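Long-range contacts in putative leucoanthocyanidin reductase 1 (PDB 3I6I), which probably catalyses the NADPH-dependent reduction of leucoanthocyanidins in flavonoid biosynthesis, on a Rossmann-type fold: residues R12-A18 against R35-L40; I69-M75 against D98-K104. One frame throughout, in Å; residues are numbered along the deposited sequence. Where two conformers were deposited one is given.

In the fold
Interaction 1 pairs the first two strands of the Rossmann sheet, and interaction 2 joins the loop and helix that follow the third strand to the start of helix 99-109. The centres of the two contacts lie about 15 Å apart, yet they touch, chiefly round the Ile-69 CG2 methyl: Leu-40 CD2 is 3.4 Å from Ile-69 CG2, with Ala-16 CB 3.6 Å from the same methyl. NADPH touches both. Gly-17 of 12-18 packs against the adenosine ribose, its CA 3.2 Å from C4B, whereas Ile-69, Asn-70 and Asp-98 bond to the adenine. Together the contacts shape the adenosine end of the cofactor site, and Ile-69 is common ground between sheet and base.

Interaction 1 (R12-A18 against R35-L40). With NDP (NADPH dihydro-nicotinamide-adenine-dinucleotide phosphate), chain B.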
loop_
_atom_site.group_PDB
_atom_site.type_symbol
_atom_site.label_atom_id
_atom_site.label_comp_id
_atom_site.label_asym_id
_atom_site.label_seq_id
_atom_site.Cartn_x
_atom_site.Cartn_y
_atom_site.Cartn_z
ATOM N N ARG A 12 -13.192 5.584 -16.432
ATOM C CA ARG A 12 -11.995 4.844 -16.882
ATOM C C ARG A 12 -10.791 5.010 -15.950
ATOM O O ARG A 12 -10.386 6.125 -15.587
ATOM C CB ARG A 12 -11.616 5.265 -18.306
ATOM C CG ARG A 12 -12.656 4.932 -19.307
ATOM C CD ARG A 12 -12.212 5.355 -20.682
ATOM N NE ARG A 12 -13.213 5.040 -21.679
ATOM C CZ ARG A 12 -13.022 5.146 -22.985
ATOM N NH1 ARG A 12 -11.861 5.584 -23.466
ATOM N NH2 ARG A 12 -13.998 4.821 -23.810
ATOM N N VAL A 13 -10.247 3.874 -15.520
ATOM C CA VAL A 13 -9.172 3.838 -14.521
ATOM C C VAL A 13 -7.860 3.500 -15.206
ATOM O O VAL A 13 -7.817 2.542 -15.989
ATOM C CB VAL A 13 -9.414 2.745 -13.442
ATOM C CG1 VAL A 13 -8.280 2.774 -12.392
ATOM C CG2 VAL A 13 -10.778 2.902 -12.795
ATOM N N LEU A 14 -6.830 4.300 -14.938
ATOM C CA LEU A 14 -5.445 4.001 -15.337
ATOM C C LEU A 14 -4.652 3.654 -14.089
ATOM O O LEU A 14 -4.566 4.464 -13.132
ATOM C CB LEU A 14 -4.782 5.212 -16.013
ATOM C CG LEU A 14 -3.324 5.044 -16.444
ATOM C CD1 LEU A 14 -3.122 3.960 -17.562
ATOM C CD2 LEU A 14 -2.709 6.377 -16.874
ATOM N N ILE A 15 -4.046 2.479 -14.097
ATOM C CA ILE A 15 -3.176 2.035 -12.995
ATOM C C ILE A 15 -1.737 1.950 -13.484
ATOM O O ILE A 15 -1.442 1.273 -14.475
ATOM C CB ILE A 15 -3.643 0.655 -12.474
ATOM C CG1 ILE A 15 -5.126 0.739 -12.072
ATOM C CG2 ILE A 15 -2.736 0.149 -11.324
ATOM C CD1 ILE A 15 -5.654 -0.445 -11.420
ATOM N N ALA A 16 -0.855 2.631 -12.776
ATOM C CA ALA A 16 0.573 2.532 -12.996
ATOM C C ALA A 16 1.147 1.684 -11.884
ATOM O O ALA A 16 0.860 1.914 -10.717
ATOM C CB ALA A 16 1.223 3.911 -12.987
ATOM N N GLY A 17 1.959 0.704 -12.252
ATOM C CA GLY A 17 2.536 -0.215 -11.259
ATOM C C GLY A 17 1.705 -1.454 -11.001
ATOM O O GLY A 17 1.836 -2.112 -9.952
ATOM N N ALA A 18 0.872 -1.817 -11.963
ATOM C CA ALA A 18 0.016 -3.006 -11.829
ATOM C C ALA A 18 0.755 -4.366 -11.705
ATOM O O ALA A 18 0.152 -5.346 -11.258
ATOM C CB ALA A 18 -0.997 -3.045 -12.957
ATOM N N ARG A 35 -14.939 -2.276 -13.629
ATOM C CA ARG A 35 -14.502 -0.918 -14.008
ATOM C C ARG A 35 -13.613 -0.978 -15.266
ATOM O O ARG A 35 -12.737 -1.843 -15.361
ATOM C CB ARG A 35 -13.686 -0.296 -12.891
ATOM C CG ARG A 35 -14.441 0.023 -11.588
ATOM C CD ARG A 35 -13.494 0.707 -10.584
ATOM N NE ARG A 35 -14.091 1.025 -9.271
ATOM C CZ ARG A 35 -14.866 2.085 -9.020
ATOM N NH1 ARG A 35 -15.194 2.948 -9.996
ATOM N NH2 ARG A 35 -15.313 2.298 -7.786
ATOM N N PRO A 36 -13.823 -0.064 -16.241
ATOM C CA PRO A 36 -12.915 -0.100 -17.398
ATOM C C PRO A 36 -11.508 0.228 -16.927
ATOM O O PRO A 36 -11.294 1.282 -16.299
ATOM C CB PRO A 36 -13.448 0.996 -18.324
ATOM C CG PRO A 36 -14.783 1.389 -17.772
ATOM C CD PRO A 36 -14.818 1.017 -16.338
ATOM N N THR A 37 -10.566 -0.674 -17.193
ATOM C CA THR A 37 -9.276 -0.621 -16.552
ATOM C C THR A 37 -8.139 -0.683 -17.548
ATOM O O THR A 37 -8.061 -1.614 -18.338
ATOM C CB THR A 37 -9.113 -1.758 -15.512
ATOM O OG1 THR A 37 -10.154 -1.650 -14.534
ATOM C CG2 THR A 37 -7.756 -1.663 -14.798
ATOM N N TYR A 38 -7.260 0.315 -17.489
ATOM C CA TYR A 38 -6.132 0.441 -18.402
ATOM C C TYR A 38 -4.877 0.285 -17.568
ATOM O O TYR A 38 -4.782 0.849 -16.482
ATOM C CB TYR A 38 -6.105 1.824 -19.075
ATOM C CG TYR A 38 -7.244 2.081 -20.042
ATOM C CD1 TYR A 38 -7.034 2.096 -21.421
ATOM C CD2 TYR A 38 -8.535 2.267 -19.570
ATOM C CE1 TYR A 38 -8.076 2.319 -22.290
ATOM C CE2 TYR A 38 -9.577 2.471 -20.411
ATOM C CZ TYR A 38 -9.359 2.502 -21.775
ATOM O OH TYR A 38 -10.438 2.727 -22.588
ATOM N N ILE A 39 -3.922 -0.481 -18.068
ATOM C CA ILE A 39 -2.735 -0.844 -17.310
ATOM C C ILE A 39 -1.512 -0.318 -18.039
ATOM O O ILE A 39 -1.285 -0.681 -19.203
ATOM C CB ILE A 39 -2.643 -2.387 -17.200
ATOM C CG1 ILE A 39 -3.843 -2.936 -16.381
ATOM C CG2 ILE A 39 -1.298 -2.844 -16.642
ATOM C CD1 ILE A 39 -3.987 -2.363 -15.026
ATOM N N LEU A 40 -0.726 0.520 -17.363
ATOM C CA LEU A 40 0.473 1.083 -17.958
ATOM C C LEU A 40 1.591 0.061 -17.930
ATOM O O LEU A 40 1.837 -0.530 -16.898
ATOM C CB LEU A 40 0.895 2.354 -17.206
ATOM C CG LEU A 40 1.937 3.303 -17.819
ATOM C CD1 LEU A 40 1.476 3.802 -19.213
ATOM C CD2 LEU A 40 2.120 4.481 -16.858
HETATM P PA NDP B . 6.704 -2.789 -6.686
HETATM O O1A NDP B . 8.183 -2.528 -6.835
HETATM O O2A NDP B . 6.229 -4.314 -6.306
HETATM O O5B NDP B . 5.819 -2.399 -7.972
HETATM C C5B NDP B . 6.017 -1.174 -8.605
HETATM C C4B NDP B . 5.277 -1.100 -9.885
HETATM O O4B NDP B . 5.583 0.274 -10.345
HETATM C C3B NDP B . 5.847 -2.063 -10.958
HETATM O O3B NDP B . 4.806 -2.549 -11.847
HETATM C C2B NDP B . 6.820 -1.179 -11.733
HETATM O O2B NDP B . 6.950 -1.657 -13.073
HETATM C C1B NDP B . 6.031 0.128 -11.746
HETATM N N9A NDP B . 6.789 1.336 -12.072
HETATM C C8A NDP B . 7.831 1.805 -11.385
HETATM N N7A NDP B . 8.245 2.941 -11.951
HETATM C C5A NDP B . 7.452 3.205 -12.993
HETATM C C6A NDP B . 7.410 4.233 -13.938
HETATM N N6A NDP B . 8.288 5.237 -13.888
HETATM N N1A NDP B . 6.463 4.197 -14.896
HETATM C C2A NDP B . 5.571 3.209 -14.929
HETATM N N3A NDP B . 5.568 2.214 -14.033
HETATM C C4A NDP B . 6.513 2.192 -13.066
HETATM O O3 NDP B . 6.159 -1.830 -5.527
HETATM P PN NDP B . 5.307 -2.185 -4.177
HETATM O O1N NDP B . 4.019 -2.901 -4.334
HETATM O O2N NDP B . 6.390 -2.793 -3.210
HETATM O O5D NDP B . 5.121 -0.648 -3.622
HETATM C C5D NDP B . 4.002 0.140 -4.053
HETATM C C4D NDP B . 3.657 1.128 -2.975
HETATM O O4D NDP B . 3.121 0.300 -1.906
HETATM C C3D NDP B . 4.821 1.897 -2.400
HETATM O O3D NDP B . 4.365 3.197 -2.034
HETATM C C2D NDP B . 5.134 1.121 -1.134
HETATM O O2D NDP B . 5.625 2.038 -0.177
HETATM C C1D NDP B . 3.760 0.632 -0.681
HETATM N N1N NDP B . 3.739 -0.706 0.014
HETATM C C2N NDP B . 2.952 -0.926 1.171
HETATM C C3N NDP B . 3.210 -1.960 1.969
HETATM C C7N NDP B . 2.327 -2.206 3.208
HETATM O O7N NDP B . 1.353 -1.482 3.445
HETATM N N7N NDP B . 2.622 -3.269 3.937
HETATM C C4N NDP B . 4.379 -2.900 1.636
HETATM C C5N NDP B . 4.704 -2.865 0.147
HETATM C C6N NDP B . 4.329 -1.839 -0.605
HETATM P P2B NDP B . 8.430 -2.290 -13.550
HETATM O O1X NDP B . 8.677 -3.570 -12.835
HETATM O O2X NDP B . 8.294 -2.370 -15.132
HETATM O O3X NDP B . 9.513 -1.190 -13.201
HETATM O O HOH W 1 0.678 -0.681 -14.538
HETATM O O HOH W 2 3.355 0.902 -14.739
#
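Residues 13-16 and 37-40 run parallel, their axes 4.8 Å apart at the closest and 25° askew, stitched by four near-straight backbone hydrogen bonds: Val-13 N to Pro-36 O, Tyr-38 N to Val-13 O, Ile-15 N to Tyr-38 O and Leu-40 N to Ile-15 O. On the face carrying Leu-14 and Tyr-38, Leu-14 CD1 meets Tyr-38 CB at 4.0 Å, the two side chains crossing at about a right angle. Arg-12 runs extended past the phenol, with CD 3.9 Å from Tyr-38 CE2; the hydroxyl lies over one guanidinium face, near its rim, and the two planes are 29° apart. NH1 is bonded to His-82 O instead. An alanine in place of Arg-12 is likely to uncover this side of the Tyr-38 ring and leave His-82 O without that donor. On the other face, Ile-39 turns CD1 back (chi2 -56°) against Ala-18 CB at 3.7 Å and Ile-15 CB. Beyond the last strand bond, water 1 joins Ala-18 N to Leu-40 O, and water 2 links Gly-17 N to the same carbonyl. The two strands belong to the beta-alpha-beta unit that opens the Rossmann fold, with helix 21-32 as the crossover between them: that helix packs on Ile-15, Ala-18 and Thr-37, helix 72-81 on Leu-14 and Leu-40, while strands 86-89 and 63-66 flank the pair.

Interaction 2 (I69-M75 against D98-K104); sequences INEQEAM and DQIALVK. With NDP (NADPH dihydro-nicotinamide-adenine-dinucleotide phosphate), chain B.
Asp-98 packs its CB against Ile-69 CG1 and shares the adenine amino group of NADPH with Asn-70. N6A donates to Asp-98 OD2 at 3.3 Å and to Asn-70 OD1 at 3.1 Å, so two acceptors from different segments hold one nitrogen; Ile-69 N adds a straight bond (171°) to N1A. Gln-99 follows, its CG 3.7 Å from Ile-69 CD1, the two side chains side by side and pointing the same way, while its amide oxygen goes to Ser-89 OG and Ser-118 N. With chi1 at 68°, Ile-69 sets CG1 between its own backbone N and carbonyl carbon, which carries CD1 over to Gln-99 and leaves CG2 for the adenine and Leu-102. Ala-101 comes next: its methyl faces the turn at Asn-70, 3.4 Å from Asn-70 O, and Gln-72 CG packs against its carbonyl oxygen. Leu-102 divides its branches, CD2 resting 4.1 Å from Ile-69 CG2 and CD1 the same distance from Met-75 CG. Lys-104 closes the row with its CB 3.5 Å from Gln-72 OE1, a packing contact; Gln-72 NE2 bonds to Glu-76. With no hydrogen bond between the segments, direct cohesion rests on packing, supplemented by the shared base. The loops after strands 63-66 and 86-89 thus help to form the adenine pocket of a Rossmann dinucleotide-binding fold.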
loop_
_atom_site.group_PDB
_atom_site.type_symbol
_atom_site.label_atom_id
_atom_site.label_comp_id
_atom_site.label_asym_id
_atom_site.label_seq_id
_atom_site.Cartn_x
_atom_site.Cartn_y
_atom_site.Cartn_z
ATOM N N ILE A 69 5.656 6.759 -16.249
ATOM C CA ILE A 69 5.005 7.901 -15.595
ATOM C C ILE A 69 5.903 9.128 -15.450
ATOM O O ILE A 69 5.393 10.206 -15.247
ATOM C CB ILE A 69 4.352 7.559 -14.220
ATOM C CG1 ILE A 69 5.398 7.216 -13.152
ATOM C CG2 ILE A 69 3.293 6.469 -14.379
ATOM C CD1 ILE A 69 4.761 7.241 -11.759
ATOM N N ASN A 70 7.217 8.959 -15.587
ATOM C CA ASN A 70 8.167 10.100 -15.556
ATOM C C ASN A 70 8.282 10.907 -16.884
ATOM O O ASN A 70 9.056 11.871 -16.989
ATOM C CB ASN A 70 9.566 9.611 -15.143
ATOM C CG ASN A 70 10.005 8.391 -15.933
ATOM O OD1 ASN A 70 9.415 7.318 -15.840
ATOM N ND2 ASN A 70 10.992 8.559 -16.710
ATOM N N GLU A 71 7.525 10.490 -17.897
ATOM C CA GLU A 71 7.551 11.116 -19.211
ATOM C C GLU A 71 6.289 11.943 -19.358
ATOM O O GLU A 71 5.246 11.401 -19.713
ATOM C CB GLU A 71 7.549 10.027 -20.276
ATOM C CG GLU A 71 8.828 9.240 -20.323
ATOM C CD GLU A 71 8.795 8.160 -21.390
ATOM O OE1 GLU A 71 7.804 7.376 -21.461
ATOM O OE2 GLU A 71 9.767 8.100 -22.151
ATOM N N GLN A 72 6.369 13.229 -19.042
ATOM C CA GLN A 72 5.146 14.063 -18.924
ATOM C C GLN A 72 4.333 14.119 -20.208
ATOM O O GLN A 72 3.114 13.833 -20.185
ATOM C CB GLN A 72 5.494 15.483 -18.481
ATOM C CG GLN A 72 4.262 16.339 -18.136
ATOM C CD GLN A 72 4.579 17.785 -17.807
ATOM O OE1 GLN A 72 5.623 18.092 -17.257
ATOM N NE2 GLN A 72 3.641 18.676 -18.112
ATOM N N GLU A 73 4.976 14.493 -21.311
ATOM C CA GLU A 73 4.301 14.539 -22.619
ATOM C C GLU A 73 3.613 13.199 -22.978
ATOM O O GLU A 73 2.472 13.198 -23.433
ATOM C CB GLU A 73 5.252 14.992 -23.734
ATOM C CG GLU A 73 4.752 14.736 -25.162
ATOM C CD GLU A 73 5.761 15.115 -26.279
ATOM O OE1 GLU A 73 5.442 14.861 -27.455
ATOM O OE2 GLU A 73 6.856 15.660 -25.997
ATOM N N ALA A 74 4.310 12.076 -22.782
ATOM C CA ALA A 74 3.721 10.746 -23.007
ATOM C C ALA A 74 2.483 10.524 -22.150
ATOM O O ALA A 74 1.470 9.995 -22.625
ATOM C CB ALA A 74 4.769 9.621 -22.734
ATOM N N MET A 75 2.550 10.914 -20.879
ATOM C CA MET A 75 1.406 10.704 -19.982
ATOM C C MET A 75 0.231 11.588 -20.373
ATOM O O MET A 75 -0.932 11.160 -20.278
ATOM C CB MET A 75 1.759 10.958 -18.524
ATOM C CG MET A 75 2.738 9.977 -17.926
ATOM S SD MET A 75 2.186 8.251 -18.111
ATOM C CE MET A 75 3.289 7.684 -19.393
ATOM N N ASP A 98 9.153 9.824 -9.522
ATOM C CA ASP A 98 8.706 9.622 -10.912
ATOM C C ASP A 98 7.263 10.097 -11.069
ATOM O O ASP A 98 6.774 10.334 -12.181
ATOM C CB ASP A 98 8.774 8.138 -11.332
ATOM C CG ASP A 98 10.210 7.602 -11.507
ATOM O OD1 ASP A 98 11.172 8.396 -11.563
ATOM O OD2 ASP A 98 10.347 6.353 -11.622
ATOM N N GLN A 99 6.555 10.222 -9.947
ATOM C CA GLN A 99 5.186 10.691 -9.976
ATOM C C GLN A 99 5.063 12.197 -10.276
ATOM O O GLN A 99 3.974 12.662 -10.616
ATOM C CB GLN A 99 4.496 10.373 -8.653
ATOM C CG GLN A 99 4.270 8.896 -8.453
ATOM C CD GLN A 99 3.690 8.577 -7.108
ATOM O OE1 GLN A 99 2.540 8.098 -6.997
ATOM N NE2 GLN A 99 4.453 8.881 -6.066
ATOM N N ILE A 100 6.155 12.947 -10.153
ATOM C CA ILE A 100 6.117 14.394 -10.350
ATOM C C ILE A 100 5.659 14.718 -11.760
ATOM O O ILE A 100 4.729 15.536 -11.949
ATOM C CB ILE A 100 7.452 15.058 -10.034
ATOM C CG1 ILE A 100 7.752 14.986 -8.528
ATOM C CG2 ILE A 100 7.465 16.533 -10.489
ATOM C CD1 ILE A 100 9.037 15.623 -8.157
ATOM N N ALA A 101 6.272 14.079 -12.755
ATOM C CA ALA A 101 5.839 14.302 -14.161
ATOM C C ALA A 101 4.389 13.877 -14.390
ATOM O O ALA A 101 3.650 14.533 -15.121
ATOM C CB ALA A 101 6.761 13.580 -15.152
ATOM N N LEU A 102 3.966 12.782 -13.764
ATOM C CA LEU A 102 2.575 12.354 -13.859
ATOM C C LEU A 102 1.595 13.386 -13.312
ATOM O O LEU A 102 0.541 13.620 -13.925
ATOM C CB LEU A 102 2.346 11.017 -13.131
ATOM C CG LEU A 102 0.959 10.397 -13.165
ATOM C CD1 LEU A 102 0.418 10.171 -14.568
ATOM C CD2 LEU A 102 0.942 9.070 -12.311
ATOM N N VAL A 103 1.923 13.975 -12.162
ATOM C CA VAL A 103 1.108 15.046 -11.565
ATOM C C VAL A 103 1.066 16.249 -12.513
ATOM O O VAL A 103 -0.004 16.772 -12.799
ATOM C CB VAL A 103 1.598 15.434 -10.142
ATOM C CG1 VAL A 103 0.836 16.673 -9.594
ATOM C CG2 VAL A 103 1.480 14.239 -9.168
ATOM N N LYS A 104 2.215 16.686 -13.042
ATOM C CA LYS A 104 2.214 17.806 -14.001
ATOM C C LYS A 104 1.338 17.493 -15.229
ATOM O O LYS A 104 0.628 18.371 -15.760
ATOM C CB LYS A 104 3.650 18.162 -14.396
ATOM C CG LYS A 104 4.473 18.726 -13.229
ATOM C CD LYS A 104 5.684 19.532 -13.705
ATOM C CE LYS A 104 5.300 20.928 -14.250
ATOM N NZ LYS A 104 4.434 21.773 -13.309
HETATM P PA NDP B . 6.704 -2.789 -6.686
HETATM O O1A NDP B . 8.183 -2.528 -6.835
HETATM O O2A NDP B . 6.229 -4.314 -6.306
HETATM O O5B NDP B . 5.819 -2.399 -7.972
HETATM C C5B NDP B . 6.017 -1.174 -8.605
HETATM C C4B NDP B . 5.277 -1.100 -9.885
HETATM O O4B NDP B . 5.583 0.274 -10.345
HETATM C C3B NDP B . 5.847 -2.063 -10.958
HETATM O O3B NDP B . 4.806 -2.549 -11.847
HETATM C C2B NDP B . 6.820 -1.179 -11.733
HETATM O O2B NDP B . 6.950 -1.657 -13.073
HETATM C C1B NDP B . 6.031 0.128 -11.746
HETATM N N9A NDP B . 6.789 1.336 -12.072
HETATM C C8A NDP B . 7.831 1.805 -11.385
HETATM N N7A NDP B . 8.245 2.941 -11.951
HETATM C C5A NDP B . 7.452 3.205 -12.993
HETATM C C6A NDP B . 7.410 4.233 -13.938
HETATM N N6A NDP B . 8.288 5.237 -13.888
HETATM N N1A NDP B . 6.463 4.197 -14.896
HETATM C C2A NDP B . 5.571 3.209 -14.929
HETATM N N3A NDP B . 5.568 2.214 -14.033
HETATM C C4A NDP B . 6.513 2.192 -13.066
HETATM O O3 NDP B . 6.159 -1.830 -5.527
HETATM P PN NDP B . 5.307 -2.185 -4.177
HETATM O O1N NDP B . 4.019 -2.901 -4.334
HETATM O O2N NDP B . 6.390 -2.793 -3.210
HETATM O O5D NDP B . 5.121 -0.648 -3.622
HETATM C C5D NDP B . 4.002 0.140 -4.053
HETATM C C4D NDP B . 3.657 1.128 -2.975
HETATM O O4D NDP B . 3.121 0.300 -1.906
HETATM C C3D NDP B . 4.821 1.897 -2.400
HETATM O O3D NDP B . 4.365 3.197 -2.034
HETATM C C2D NDP B . 5.134 1.121 -1.134
HETATM O O2D NDP B . 5.625 2.038 -0.177
HETATM C C1D NDP B . 3.760 0.632 -0.681
HETATM N N1N NDP B . 3.739 -0.706 0.014
HETATM C C2N NDP B . 2.952 -0.926 1.171
HETATM C C3N NDP B . 3.210 -1.960 1.969
HETATM C C7N NDP B . 2.327 -2.206 3.208
HETATM O O7N NDP B . 1.353 -1.482 3.445
HETATM N N7N NDP B . 2.622 -3.269 3.937
HETATM C C4N NDP B . 4.379 -2.900 1.636
HETATM C C5N NDP B . 4.704 -2.865 0.147
HETATM C C6N NDP B . 4.329 -1.839 -0.605
HETATM P P2B NDP B . 8.430 -2.290 -13.550
HETATM O O1X NDP B . 8.677 -3.570 -12.835
HETATM O O2X NDP B . 8.294 -2.370 -15.132
HETATM O O3X NDP B . 9.513 -1.190 -13.201
#